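Local atomic coordinates of cell surface protein (Faecalibacterium prausnitzii A2-165, PDB entry 4GT6), a protein that is of unknown function but, as an extracellular leucine-rich repeat protein of the bacterial cell surface, probably binds other proteins. Residues S100-S114 against I121-H135. Sequence-based numbering, arbitrary orientation.
With EDO (1,2-ethanediol), chain M.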
# COMPACT_ATOMS: atom_id res chain seq x y z
N SER A 100 -8.09 18.63 18.78
CA SER A 100 -7.38 19.03 17.56
C SER A 100 -8.31 19.85 16.65
O SER A 100 -9.49 19.52 16.53
CB SER A 100 -6.89 17.80 16.80
OG SER A 100 -6.26 18.21 15.60
N CYS A 101 -7.78 20.91 15.99
CA CYS A 101 -8.52 21.69 15.00
C CYS A 101 -7.90 21.49 13.61
O CYS A 101 -8.28 22.18 12.65
CB CYS A 101 -8.60 23.16 15.39
SG CYS A 101 -9.67 23.46 16.82
N VAL A 102 -6.99 20.51 13.49
CA VAL A 102 -6.35 20.18 12.21
C VAL A 102 -7.40 19.64 11.23
O VAL A 102 -8.07 18.65 11.53
CB VAL A 102 -5.18 19.17 12.37
CG1 VAL A 102 -4.62 18.79 10.99
CG2 VAL A 102 -4.08 19.74 13.28
N LYS A 103 -7.55 20.31 10.08
CA LYS A 103 -8.50 19.90 9.05
C LYS A 103 -7.81 19.26 7.86
O LYS A 103 -8.42 18.46 7.17
CB LYS A 103 -9.30 21.11 8.55
CG LYS A 103 -10.19 21.77 9.62
CD LYS A 103 -11.04 20.79 10.42
CE LYS A 103 -12.32 20.40 9.73
NZ LYS A 103 -13.18 19.55 10.61
N LYS A 104 -6.57 19.68 7.58
CA LYS A 104 -5.87 19.22 6.38
C LYS A 104 -4.45 18.80 6.72
O LYS A 104 -3.77 19.51 7.45
CB LYS A 104 -5.84 20.36 5.36
CG LYS A 104 -5.12 20.02 4.04
CD LYS A 104 -5.35 21.11 2.99
CE LYS A 104 -4.67 20.74 1.69
NZ LYS A 104 -4.91 21.74 0.61
N ILE A 105 -4.02 17.63 6.21
CA ILE A 105 -2.65 17.12 6.40
C ILE A 105 -2.08 16.90 4.99
O ILE A 105 -2.70 16.21 4.18
CB ILE A 105 -2.61 15.84 7.30
CG1 ILE A 105 -3.10 16.16 8.74
CG2 ILE A 105 -1.16 15.24 7.35
CD1 ILE A 105 -3.30 14.92 9.62
N GLY A 106 -0.93 17.54 4.71
CA GLY A 106 -0.30 17.52 3.40
C GLY A 106 0.38 16.21 3.04
O GLY A 106 0.54 15.32 3.88
N ARG A 107 0.85 16.11 1.77
CA ARG A 107 1.52 14.89 1.29
C ARG A 107 2.74 14.60 2.13
O ARG A 107 3.45 15.55 2.47
CB ARG A 107 2.00 15.11 -0.18
CG ARG A 107 0.90 15.38 -1.17
CD ARG A 107 1.41 15.37 -2.60
NE ARG A 107 2.40 16.40 -2.85
CZ ARG A 107 3.05 16.54 -4.00
NH1 ARG A 107 2.83 15.69 -5.00
NH2 ARG A 107 3.92 17.52 -4.16
N GLN A 108 3.01 13.32 2.44
CA GLN A 108 4.24 12.88 3.12
C GLN A 108 4.48 13.64 4.44
O GLN A 108 5.64 13.73 4.89
CB GLN A 108 5.43 13.10 2.16
CG GLN A 108 5.33 12.26 0.87
CD GLN A 108 6.60 12.29 0.04
OE1 GLN A 108 7.55 13.06 0.30
NE2 GLN A 108 6.66 11.45 -0.99
N ALA A 109 3.40 14.17 5.09
CA ALA A 109 3.60 15.01 6.30
C ALA A 109 4.34 14.26 7.41
O ALA A 109 5.18 14.86 8.08
CB ALA A 109 2.28 15.54 6.81
N PHE A 110 4.09 12.95 7.56
CA PHE A 110 4.76 12.16 8.61
C PHE A 110 5.43 10.96 7.99
O PHE A 110 5.66 9.95 8.66
CB PHE A 110 3.74 11.74 9.69
CG PHE A 110 3.16 12.93 10.41
CD1 PHE A 110 3.83 13.51 11.49
CD2 PHE A 110 1.97 13.50 9.98
CE1 PHE A 110 3.30 14.62 12.14
CE2 PHE A 110 1.44 14.62 10.63
CZ PHE A 110 2.13 15.20 11.69
N MSE A 111 5.78 11.05 6.70
CA MSE A 111 6.46 9.91 6.06
C MSE A 111 7.80 9.63 6.74
O MSE A 111 8.53 10.56 7.08
CB MSE A 111 6.66 10.18 4.57
CG MSE A 111 7.44 9.08 3.87
SE MSE A 111 7.06 9.30 1.96
CE MSE A 111 8.33 7.99 1.23
N PHE A 112 8.10 8.33 6.98
CA PHE A 112 9.31 7.84 7.66
C PHE A 112 9.36 8.18 9.15
O PHE A 112 10.43 7.99 9.76
CB PHE A 112 10.62 8.30 6.96
CG PHE A 112 10.82 7.76 5.56
CD1 PHE A 112 10.76 6.40 5.31
CD2 PHE A 112 11.11 8.62 4.50
CE1 PHE A 112 10.95 5.90 4.01
CE2 PHE A 112 11.34 8.13 3.22
CZ PHE A 112 11.27 6.77 2.98
N CYS A 113 8.23 8.59 9.78
CA CYS A 113 8.21 8.78 11.26
C CYS A 113 7.93 7.41 11.85
O CYS A 113 6.83 7.12 12.33
CB CYS A 113 7.16 9.82 11.66
SG CYS A 113 7.57 11.50 11.09
N SER A 114 8.97 6.55 11.78
CA SER A 114 8.85 5.13 12.11
C SER A 114 8.71 4.83 13.62
O SER A 114 8.45 3.67 13.96
CB SER A 114 10.01 4.35 11.50
OG SER A 114 11.25 4.68 12.11
N ILE A 121 -3.97 14.45 16.17
CA ILE A 121 -4.22 15.43 15.10
C ILE A 121 -5.21 14.88 14.03
O ILE A 121 -5.72 15.66 13.22
CB ILE A 121 -2.88 15.88 14.46
CG1 ILE A 121 -2.09 14.68 13.93
CG2 ILE A 121 -2.05 16.70 15.45
CD1 ILE A 121 -1.24 14.97 12.81
N LEU A 122 -5.48 13.57 14.02
CA LEU A 122 -6.37 12.92 13.05
C LEU A 122 -7.87 13.03 13.40
O LEU A 122 -8.72 12.83 12.54
CB LEU A 122 -5.97 11.45 12.99
CG LEU A 122 -5.72 10.85 11.62
CD1 LEU A 122 -4.68 11.63 10.84
CD2 LEU A 122 -5.31 9.43 11.76
N ASP A 123 -8.18 13.36 14.65
CA ASP A 123 -9.54 13.37 15.19
C ASP A 123 -10.58 14.23 14.43
O ASP A 123 -11.75 13.84 14.41
CB ASP A 123 -9.52 13.74 16.68
CG ASP A 123 -8.72 12.78 17.56
OD1 ASP A 123 -8.45 11.63 17.11
OD2 ASP A 123 -8.32 13.18 18.68
N SER A 124 -10.21 15.38 13.82
CA SER A 124 -11.21 16.21 13.12
C SER A 124 -10.77 16.59 11.68
O SER A 124 -11.28 17.55 11.11
CB SER A 124 -11.53 17.46 13.93
OG SER A 124 -10.38 18.27 14.06
N VAL A 125 -9.89 15.79 11.10
CA VAL A 125 -9.35 16.00 9.77
C VAL A 125 -10.42 15.72 8.69
O VAL A 125 -11.29 14.86 8.89
CB VAL A 125 -8.07 15.13 9.58
CG1 VAL A 125 -8.39 13.65 9.34
CG2 VAL A 125 -7.17 15.69 8.50
N THR A 126 -10.39 16.48 7.58
CA THR A 126 -11.32 16.27 6.47
C THR A 126 -10.52 15.91 5.23
O THR A 126 -11.10 15.41 4.27
CB THR A 126 -12.24 17.46 6.23
OG1 THR A 126 -11.46 18.61 5.94
CG2 THR A 126 -13.24 17.70 7.37
N GLU A 127 -9.20 16.21 5.21
CA GLU A 127 -8.35 15.93 4.04
C GLU A 127 -7.00 15.46 4.47
O GLU A 127 -6.36 16.11 5.30
CB GLU A 127 -8.15 17.18 3.14
CG GLU A 127 -9.40 17.77 2.52
CD GLU A 127 -9.08 19.03 1.74
OE1 GLU A 127 -8.61 18.90 0.59
OE2 GLU A 127 -9.21 20.13 2.31
N ILE A 128 -6.55 14.34 3.93
CA ILE A 128 -5.22 13.79 4.19
C ILE A 128 -4.65 13.42 2.83
O ILE A 128 -5.25 12.60 2.11
CB ILE A 128 -5.19 12.59 5.17
CG1 ILE A 128 -6.05 12.79 6.43
CG2 ILE A 128 -3.75 12.30 5.54
CD1 ILE A 128 -6.31 11.43 7.24
N ASP A 129 -3.49 13.99 2.47
CA ASP A 129 -2.95 13.77 1.14
C ASP A 129 -1.99 12.58 1.09
O ASP A 129 -1.71 11.95 2.11
CB ASP A 129 -2.28 15.04 0.60
CG ASP A 129 -2.47 15.30 -0.90
OD1 ASP A 129 -2.74 14.31 -1.68
OD2 ASP A 129 -2.29 16.48 -1.32
N SER A 130 -1.53 12.24 -0.11
CA SER A 130 -0.71 11.07 -0.42
C SER A 130 0.43 10.82 0.55
O SER A 130 1.14 11.77 0.91
CB SER A 130 -0.09 11.22 -1.81
OG SER A 130 -1.13 11.53 -2.73
N GLU A 131 0.59 9.54 0.94
CA GLU A 131 1.71 9.02 1.75
C GLU A 131 1.94 9.79 3.05
O GLU A 131 3.07 9.80 3.54
CB GLU A 131 2.98 9.15 0.89
CG GLU A 131 2.96 8.34 -0.40
CD GLU A 131 4.20 8.60 -1.23
OE1 GLU A 131 4.36 9.73 -1.75
OE2 GLU A 131 5.06 7.69 -1.26
N ALA A 132 0.89 10.37 3.65
CA ALA A 132 1.05 11.16 4.86
C ALA A 132 1.59 10.33 6.02
O ALA A 132 2.29 10.89 6.86
CB ALA A 132 -0.28 11.78 5.26
N PHE A 133 1.33 8.99 6.05
CA PHE A 133 1.83 8.17 7.15
C PHE A 133 2.64 7.00 6.63
O PHE A 133 2.72 5.96 7.29
CB PHE A 133 0.66 7.70 8.06
CG PHE A 133 0.01 8.89 8.74
CD1 PHE A 133 0.60 9.49 9.85
CD2 PHE A 133 -1.17 9.44 8.24
CE1 PHE A 133 0.00 10.60 10.47
CE2 PHE A 133 -1.76 10.56 8.84
CZ PHE A 133 -1.14 11.16 9.93
N HIS A 134 3.21 7.15 5.43
CA HIS A 134 4.02 6.11 4.79
C HIS A 134 5.22 5.76 5.70
O HIS A 134 5.93 6.66 6.14
CB HIS A 134 4.46 6.62 3.40
CG HIS A 134 5.19 5.64 2.51
ND1 HIS A 134 5.45 5.95 1.19
CD2 HIS A 134 5.71 4.42 2.78
CE1 HIS A 134 6.11 4.92 0.70
NE2 HIS A 134 6.30 3.97 1.62
N HIS A 135 5.42 4.46 6.01
CA HIS A 135 6.51 3.96 6.87
C HIS A 135 6.42 4.47 8.34
O HIS A 135 7.44 4.58 9.03
CB HIS A 135 7.91 4.26 6.29
CG HIS A 135 8.45 3.13 5.46
ND1 HIS A 135 8.90 1.96 6.06
CD2 HIS A 135 8.58 3.02 4.12
CE1 HIS A 135 9.30 1.18 5.06
NE2 HIS A 135 9.12 1.77 3.87
C1 EDO M . -6.15 16.10 21.25
O1 EDO M . -6.00 16.40 22.63
C2 EDO M . -7.58 15.63 20.89
O2 EDO M . -7.81 15.71 19.47
O HOH W 1 -7.98 16.97 13.66
O HOH W 2 -9.58 20.42 4.95
O HOH W 3 -0.04 18.17 0.07
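Ile105 and Ile128 sit at matching positions of two short parallel strands, 104-105 and 127-128, and their side chains turn to the same face of the sheet. Backbone hydrogen bonds join the strands and continue beyond them: Ile105 N donates to Glu127 O and Ile105 O accepts from Asp129 N, and through the following turns the N-H groups of Gln108, Phe110 and Phe112 donate to Ser130 O, Ala132 O and His134 O, respectively. Lys103 O accepts two hydrogen bonds, from Thr126 N at 2.8 Å and Glu127 N at 3.1 Å.

Inside, Ile105 CD1 reaches Ile121 CD1 and Leu122 CD1, each at 3.8 Å. The Phe110 and Phe133 rings are nearly parallel, 2° between planes, but displaced along them (centroids 5.4 Å apart), with Phe110 CD2 and Phe133 CE1 their closest atoms; Phe83 continues the row beyond Phe110.

Polar side chains add bonds of their own. Two successive turns of the Lys103 chain (chi2 -48°, chi3 -83°) fold its NZ back to donate a hydrogen bond to Ser124 O, 2.8 Å away in the carbonyl plane. Gln108 and Glu131 run alongside each other; Gln108 NE2 meets Glu131 OE1 at 3.0 Å from above the carboxylate plane, while Glu131 OE2 receives His134 ND1 and Asn81 holds Gln108 OE1. One water joins both segments, accepting from Ser100 OG and Ser124 N and donating to Val102 O and Ile121 O.

Equivalent residues stacked coil upon coil in this way are characteristic of the solenoid of BspA-type leucine-rich repeats.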